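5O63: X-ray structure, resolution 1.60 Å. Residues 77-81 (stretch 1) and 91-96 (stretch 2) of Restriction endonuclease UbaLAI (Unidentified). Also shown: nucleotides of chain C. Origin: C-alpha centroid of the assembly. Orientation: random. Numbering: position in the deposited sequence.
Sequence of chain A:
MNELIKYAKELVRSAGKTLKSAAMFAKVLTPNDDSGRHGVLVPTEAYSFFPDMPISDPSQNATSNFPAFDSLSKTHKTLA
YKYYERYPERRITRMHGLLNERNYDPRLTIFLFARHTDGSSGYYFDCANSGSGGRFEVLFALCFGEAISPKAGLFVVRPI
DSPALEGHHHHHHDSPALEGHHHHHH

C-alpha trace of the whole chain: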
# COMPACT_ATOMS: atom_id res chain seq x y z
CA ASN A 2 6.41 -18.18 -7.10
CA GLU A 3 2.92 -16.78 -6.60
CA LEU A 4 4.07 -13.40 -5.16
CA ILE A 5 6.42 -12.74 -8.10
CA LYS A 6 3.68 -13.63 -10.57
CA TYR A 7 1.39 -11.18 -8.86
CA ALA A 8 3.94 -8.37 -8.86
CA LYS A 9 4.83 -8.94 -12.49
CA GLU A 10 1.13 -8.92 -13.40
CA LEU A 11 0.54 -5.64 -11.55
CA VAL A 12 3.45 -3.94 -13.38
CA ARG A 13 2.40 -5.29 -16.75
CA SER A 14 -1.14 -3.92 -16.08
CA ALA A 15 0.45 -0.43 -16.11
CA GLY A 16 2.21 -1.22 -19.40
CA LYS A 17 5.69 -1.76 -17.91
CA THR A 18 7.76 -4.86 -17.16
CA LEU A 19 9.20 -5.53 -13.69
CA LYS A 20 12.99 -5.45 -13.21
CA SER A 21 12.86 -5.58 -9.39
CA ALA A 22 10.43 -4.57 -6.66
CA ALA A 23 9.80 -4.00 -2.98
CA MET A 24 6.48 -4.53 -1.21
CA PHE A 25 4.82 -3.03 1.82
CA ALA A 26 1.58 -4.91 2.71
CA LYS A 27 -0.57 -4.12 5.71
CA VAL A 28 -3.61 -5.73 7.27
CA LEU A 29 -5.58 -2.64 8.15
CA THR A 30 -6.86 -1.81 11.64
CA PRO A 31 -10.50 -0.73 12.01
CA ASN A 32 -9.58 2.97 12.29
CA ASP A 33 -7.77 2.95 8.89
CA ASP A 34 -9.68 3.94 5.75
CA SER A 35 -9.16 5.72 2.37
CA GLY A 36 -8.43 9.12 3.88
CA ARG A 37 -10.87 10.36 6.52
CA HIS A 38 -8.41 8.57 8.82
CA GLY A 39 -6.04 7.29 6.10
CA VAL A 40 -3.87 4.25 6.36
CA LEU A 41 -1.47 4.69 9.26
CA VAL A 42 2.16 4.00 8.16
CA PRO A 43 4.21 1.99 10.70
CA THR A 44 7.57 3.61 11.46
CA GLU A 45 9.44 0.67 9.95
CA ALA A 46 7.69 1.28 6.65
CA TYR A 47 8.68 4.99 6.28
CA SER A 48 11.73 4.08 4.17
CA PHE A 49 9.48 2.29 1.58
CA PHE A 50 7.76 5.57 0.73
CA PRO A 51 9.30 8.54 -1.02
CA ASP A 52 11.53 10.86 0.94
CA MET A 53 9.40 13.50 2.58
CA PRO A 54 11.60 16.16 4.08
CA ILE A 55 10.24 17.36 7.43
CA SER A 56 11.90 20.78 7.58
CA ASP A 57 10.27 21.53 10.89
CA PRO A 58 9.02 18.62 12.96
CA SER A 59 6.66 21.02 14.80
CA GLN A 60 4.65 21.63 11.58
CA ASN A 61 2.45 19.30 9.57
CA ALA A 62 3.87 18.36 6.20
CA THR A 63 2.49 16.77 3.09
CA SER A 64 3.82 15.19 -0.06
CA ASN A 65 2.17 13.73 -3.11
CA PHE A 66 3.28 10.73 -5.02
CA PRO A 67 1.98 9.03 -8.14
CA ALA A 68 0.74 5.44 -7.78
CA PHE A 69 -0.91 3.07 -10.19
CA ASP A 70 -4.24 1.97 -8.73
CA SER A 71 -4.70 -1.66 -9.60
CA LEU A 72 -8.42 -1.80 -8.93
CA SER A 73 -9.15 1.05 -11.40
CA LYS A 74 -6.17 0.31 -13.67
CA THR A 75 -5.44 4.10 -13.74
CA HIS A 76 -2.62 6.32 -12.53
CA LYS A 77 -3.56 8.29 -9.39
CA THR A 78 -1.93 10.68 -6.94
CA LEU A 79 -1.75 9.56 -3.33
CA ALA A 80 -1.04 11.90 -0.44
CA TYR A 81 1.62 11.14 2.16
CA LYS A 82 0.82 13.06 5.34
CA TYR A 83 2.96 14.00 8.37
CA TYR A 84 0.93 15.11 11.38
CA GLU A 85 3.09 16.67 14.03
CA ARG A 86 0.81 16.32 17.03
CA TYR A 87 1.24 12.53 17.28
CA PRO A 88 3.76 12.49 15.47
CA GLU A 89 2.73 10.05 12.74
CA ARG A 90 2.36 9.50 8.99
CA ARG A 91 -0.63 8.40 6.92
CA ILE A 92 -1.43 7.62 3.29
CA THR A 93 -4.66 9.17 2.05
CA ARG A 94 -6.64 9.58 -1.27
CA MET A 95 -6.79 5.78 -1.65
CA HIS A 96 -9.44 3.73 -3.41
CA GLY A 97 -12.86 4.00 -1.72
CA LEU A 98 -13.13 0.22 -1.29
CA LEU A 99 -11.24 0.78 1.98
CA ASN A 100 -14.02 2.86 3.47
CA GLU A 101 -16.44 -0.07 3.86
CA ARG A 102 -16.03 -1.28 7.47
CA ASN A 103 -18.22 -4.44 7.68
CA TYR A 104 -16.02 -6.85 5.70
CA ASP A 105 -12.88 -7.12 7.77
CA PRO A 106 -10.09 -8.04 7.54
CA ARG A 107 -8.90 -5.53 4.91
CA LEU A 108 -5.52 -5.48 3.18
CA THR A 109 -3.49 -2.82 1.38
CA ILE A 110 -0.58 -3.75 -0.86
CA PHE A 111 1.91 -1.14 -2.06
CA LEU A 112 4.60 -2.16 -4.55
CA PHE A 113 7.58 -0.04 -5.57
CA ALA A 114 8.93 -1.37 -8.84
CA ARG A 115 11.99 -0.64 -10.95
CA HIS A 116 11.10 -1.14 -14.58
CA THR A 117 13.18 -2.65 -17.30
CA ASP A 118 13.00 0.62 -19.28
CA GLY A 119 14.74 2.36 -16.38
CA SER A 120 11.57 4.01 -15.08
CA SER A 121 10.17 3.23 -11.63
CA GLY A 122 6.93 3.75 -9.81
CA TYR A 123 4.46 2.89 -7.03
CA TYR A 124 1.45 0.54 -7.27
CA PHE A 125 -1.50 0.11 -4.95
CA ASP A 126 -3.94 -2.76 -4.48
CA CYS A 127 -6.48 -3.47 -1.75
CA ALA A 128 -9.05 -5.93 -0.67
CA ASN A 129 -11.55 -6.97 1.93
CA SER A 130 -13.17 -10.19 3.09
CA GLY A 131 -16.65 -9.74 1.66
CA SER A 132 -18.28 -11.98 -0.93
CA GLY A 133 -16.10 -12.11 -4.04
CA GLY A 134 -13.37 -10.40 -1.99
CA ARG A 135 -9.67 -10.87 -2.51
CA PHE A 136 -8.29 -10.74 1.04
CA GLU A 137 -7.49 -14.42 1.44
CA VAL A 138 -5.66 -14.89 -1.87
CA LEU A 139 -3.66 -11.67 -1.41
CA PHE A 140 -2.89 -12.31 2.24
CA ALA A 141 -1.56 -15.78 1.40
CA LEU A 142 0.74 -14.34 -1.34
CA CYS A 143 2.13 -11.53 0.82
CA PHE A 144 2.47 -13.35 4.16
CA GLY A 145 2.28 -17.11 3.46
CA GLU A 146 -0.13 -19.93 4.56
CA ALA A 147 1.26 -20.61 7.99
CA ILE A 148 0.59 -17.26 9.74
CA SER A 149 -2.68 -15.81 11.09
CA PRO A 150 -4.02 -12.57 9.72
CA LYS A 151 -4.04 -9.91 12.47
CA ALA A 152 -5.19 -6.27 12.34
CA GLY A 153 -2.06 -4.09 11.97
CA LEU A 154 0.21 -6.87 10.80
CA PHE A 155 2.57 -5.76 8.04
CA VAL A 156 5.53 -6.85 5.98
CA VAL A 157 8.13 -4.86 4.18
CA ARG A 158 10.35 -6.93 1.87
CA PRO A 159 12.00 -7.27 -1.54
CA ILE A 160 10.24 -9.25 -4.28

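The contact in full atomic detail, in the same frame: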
# COMPACT_ATOMS: atom_id res chain seq x y z
N LYS A 77 -2.95 7.36 -10.35
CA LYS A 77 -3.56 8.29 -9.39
C LYS A 77 -2.45 9.01 -8.64
O LYS A 77 -1.25 8.74 -8.83
CB LYS A 77 -4.51 7.53 -8.46
CG LYS A 77 -5.73 7.04 -9.23
CD LYS A 77 -6.77 6.27 -8.40
CE LYS A 77 -8.02 6.14 -9.30
NZ LYS A 77 -8.15 7.30 -10.27
N THR A 78 -2.85 9.99 -7.84
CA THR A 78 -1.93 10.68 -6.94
C THR A 78 -2.37 10.35 -5.50
O THR A 78 -3.52 10.57 -5.13
CB THR A 78 -1.91 12.20 -7.15
OG1 THR A 78 -1.44 12.49 -8.49
CG2 THR A 78 -0.97 12.88 -6.17
N LEU A 79 -1.48 9.73 -4.75
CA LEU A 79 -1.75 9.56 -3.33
C LEU A 79 -1.11 10.66 -2.54
O LEU A 79 -0.10 11.28 -3.00
CB LEU A 79 -1.18 8.17 -2.88
CG LEU A 79 -1.87 7.01 -3.58
CD1 LEU A 79 -1.26 5.70 -2.99
CD2 LEU A 79 -3.41 7.06 -3.46
N ALA A 80 -1.65 10.91 -1.33
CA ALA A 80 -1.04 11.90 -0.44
C ALA A 80 -0.36 11.20 0.71
O ALA A 80 -0.87 10.20 1.24
CB ALA A 80 -2.09 12.92 0.11
N TYR A 81 0.80 11.71 1.06
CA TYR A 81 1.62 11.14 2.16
C TYR A 81 1.69 12.25 3.22
O TYR A 81 2.25 13.36 2.97
CB TYR A 81 2.97 10.75 1.58
CG TYR A 81 3.99 10.12 2.50
CD1 TYR A 81 3.62 9.46 3.69
CD2 TYR A 81 5.34 10.11 2.15
CE1 TYR A 81 4.59 8.85 4.50
CE2 TYR A 81 6.30 9.52 2.95
CZ TYR A 81 5.91 8.90 4.12
OH TYR A 81 6.88 8.32 4.90
N ARG A 91 0.52 9.10 7.48
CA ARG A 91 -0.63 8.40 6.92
C ARG A 91 -0.55 8.47 5.42
O ARG A 91 -0.01 9.48 4.90
CB ARG A 91 -1.95 9.07 7.36
CG ARG A 91 -2.16 9.09 8.87
CD ARG A 91 -3.39 9.94 9.12
NE ARG A 91 -3.49 10.23 10.54
CZ ARG A 91 -4.37 11.07 11.10
NH1 ARG A 91 -5.31 11.69 10.34
NH2 ARG A 91 -4.30 11.29 12.42
N ILE A 92 -1.09 7.48 4.72
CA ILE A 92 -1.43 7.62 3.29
C ILE A 92 -2.91 7.93 3.22
O ILE A 92 -3.73 7.34 3.95
CB ILE A 92 -1.15 6.31 2.48
CG1 ILE A 92 0.25 5.79 2.85
CG2 ILE A 92 -1.33 6.61 0.98
CD1 ILE A 92 1.38 6.82 2.50
N THR A 93 -3.26 8.86 2.32
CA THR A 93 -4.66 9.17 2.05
C THR A 93 -4.89 9.33 0.52
O THR A 93 -3.94 9.19 -0.29
CB THR A 93 -5.10 10.51 2.73
OG1 THR A 93 -4.36 11.60 2.13
CG2 THR A 93 -4.83 10.53 4.22
N ARG A 94 -6.16 9.55 0.14
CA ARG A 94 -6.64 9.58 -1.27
C ARG A 94 -6.61 8.17 -1.91
O ARG A 94 -6.61 8.03 -3.12
CB ARG A 94 -5.84 10.62 -2.15
CG ARG A 94 -5.68 12.00 -1.48
CD ARG A 94 -5.05 12.97 -2.48
NE ARG A 94 -5.88 13.10 -3.68
CZ ARG A 94 -5.39 13.61 -4.82
NH1 ARG A 94 -4.17 14.10 -4.84
NH2 ARG A 94 -6.15 13.64 -5.90
N MET A 95 -6.65 7.10 -1.09
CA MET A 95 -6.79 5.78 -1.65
C MET A 95 -8.19 5.42 -2.13
O MET A 95 -9.21 6.14 -1.92
CB MET A 95 -6.33 4.75 -0.60
CG MET A 95 -4.88 4.88 -0.40
SD MET A 95 -4.33 3.91 1.02
CE MET A 95 -4.94 5.08 2.24
N HIS A 96 -8.20 4.32 -2.90
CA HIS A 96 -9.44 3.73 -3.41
C HIS A 96 -10.55 3.58 -2.33
O HIS A 96 -10.29 3.19 -1.18
CB HIS A 96 -9.11 2.36 -4.03
CG HIS A 96 -10.19 1.84 -4.91
ND1 HIS A 96 -11.38 1.37 -4.41
CD2 HIS A 96 -10.25 1.73 -6.26
CE1 HIS A 96 -12.13 0.95 -5.43
NE2 HIS A 96 -11.46 1.15 -6.56
P DC C 2 -9.51 12.22 -2.42
OP1 DC C 2 -8.62 12.75 -3.50
OP2 DC C 2 -9.71 10.74 -2.25
O5' DC C 2 -9.05 12.89 -1.08
C5' DC C 2 -8.72 14.28 -1.01
C4' DC C 2 -8.68 14.76 0.43
O4' DC C 2 -9.95 14.55 1.07
C3' DC C 2 -7.65 14.05 1.28
O3' DC C 2 -6.50 14.96 1.35
C2' DC C 2 -8.38 13.86 2.64
C1' DC C 2 -9.67 14.70 2.43
N1 DC C 2 -10.86 14.24 3.21
C2 DC C 2 -11.57 15.24 3.92
O2 DC C 2 -11.17 16.39 3.88
N3 DC C 2 -12.60 14.88 4.67
C4 DC C 2 -13.04 13.60 4.62
N4 DC C 2 -14.11 13.30 5.40
C5 DC C 2 -12.37 12.57 3.88
C6 DC C 2 -11.29 12.93 3.17
P DT C 5 -4.20 20.94 12.96
OP1 DT C 5 -4.15 22.37 13.36
OP2 DT C 5 -3.04 20.11 12.69
O5' DT C 5 -5.05 20.15 14.09
C5' DT C 5 -6.20 20.81 14.62
C4' DT C 5 -6.92 19.94 15.64
O4' DT C 5 -7.44 18.75 14.95
C3' DT C 5 -6.10 19.44 16.82
O3' DT C 5 -6.93 19.41 17.96
C2' DT C 5 -5.78 17.99 16.41
C1' DT C 5 -7.10 17.63 15.70
N1 DT C 5 -6.97 16.51 14.81
C2 DT C 5 -7.90 15.48 14.89
O2 DT C 5 -8.83 15.52 15.65
N3 DT C 5 -7.68 14.41 14.07
C4 DT C 5 -6.65 14.26 13.17
O4 DT C 5 -6.53 13.27 12.50
C5 DT C 5 -5.71 15.40 13.09
C7 DT C 5 -4.54 15.34 12.12
C6 DT C 5 -5.92 16.45 13.90
P DC C 3 -5.51 15.08 2.54
OP1 DC C 3 -4.30 15.77 1.98
OP2 DC C 3 -5.28 13.86 3.32
O5' DC C 3 -6.15 16.15 3.54
C5' DC C 3 -6.34 17.52 3.03
C4' DC C 3 -7.11 18.33 4.07
O4' DC C 3 -8.38 17.72 4.30
C3' DC C 3 -6.52 18.43 5.44
O3' DC C 3 -5.50 19.39 5.49
C2' DC C 3 -7.72 18.90 6.26
C1' DC C 3 -8.83 18.12 5.61
N1 DC C 3 -9.25 16.90 6.34
C2 DC C 3 -10.14 17.05 7.38
O2 DC C 3 -10.44 18.19 7.74
N3 DC C 3 -10.66 15.96 7.95
C4 DC C 3 -10.24 14.70 7.58
N4 DC C 3 -10.80 13.66 8.19
C5 DC C 3 -9.29 14.51 6.51
C6 DC C 3 -8.85 15.66 5.90
O HOH W 1 -5.89 9.29 -5.63

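Residues 77-81 form part of a β-strand that runs antiparallel to strand 91-93, with an angle of 151° between the two directions; beyond T93 the second stretch leaves the strand and continues as loop. K77, at the start of stretch 1, makes no direct contact with the loop, although its CA-to-CB bond points toward it.

Contact begins at T78, ahead of the paired residues, where stretch 2 has already left the strand at R94. A water bridges the gap, donating to T78 O (2.7 Å from the water O) and to R94 O (2.9 Å from the water O), so linking two acceptors. The R94 side chain lies alongside, with T78 O over one face of its guanidinium, 3.6 Å from R94 CZ. The same group meets the DNA at its edge, where R94 NE donates to OP1 of DC2 at 2.8 Å.

L79 extends its side chain, in the mt rotamer, between strand and loop: its CD1 is 4.1 Å from I92 CG2 and its CD2 is 4.0 Å from M95 CG, giving a small apolar cluster.

A80 N donates to T93 O at 3.0 Å and T93 N donates to A80 O at 2.9 Å, both nearly linear, as expected of an antiparallel hydrogen-bonded pair. A80 O also receives a CA-H...O contact from I92 CA at 3.3 Å. On the sheet face shared by A80 and T93, the small methyl A80 CB lies 3.3 Å from T93 OG1, which donates to OP2 of DC3 at 2.7 Å.

Y81 and I92 form the next, non-hydrogen-bonded pair, their side chains on the other face. Y81 CD1 packs 3.7 Å from I92 CD1, while Y81 CA approaches R91 O at 3.6 Å in a second CA-H...O contact. The R91 side chain leads away to the DNA, where NH1 and NH2 both donate to O4 of DT5.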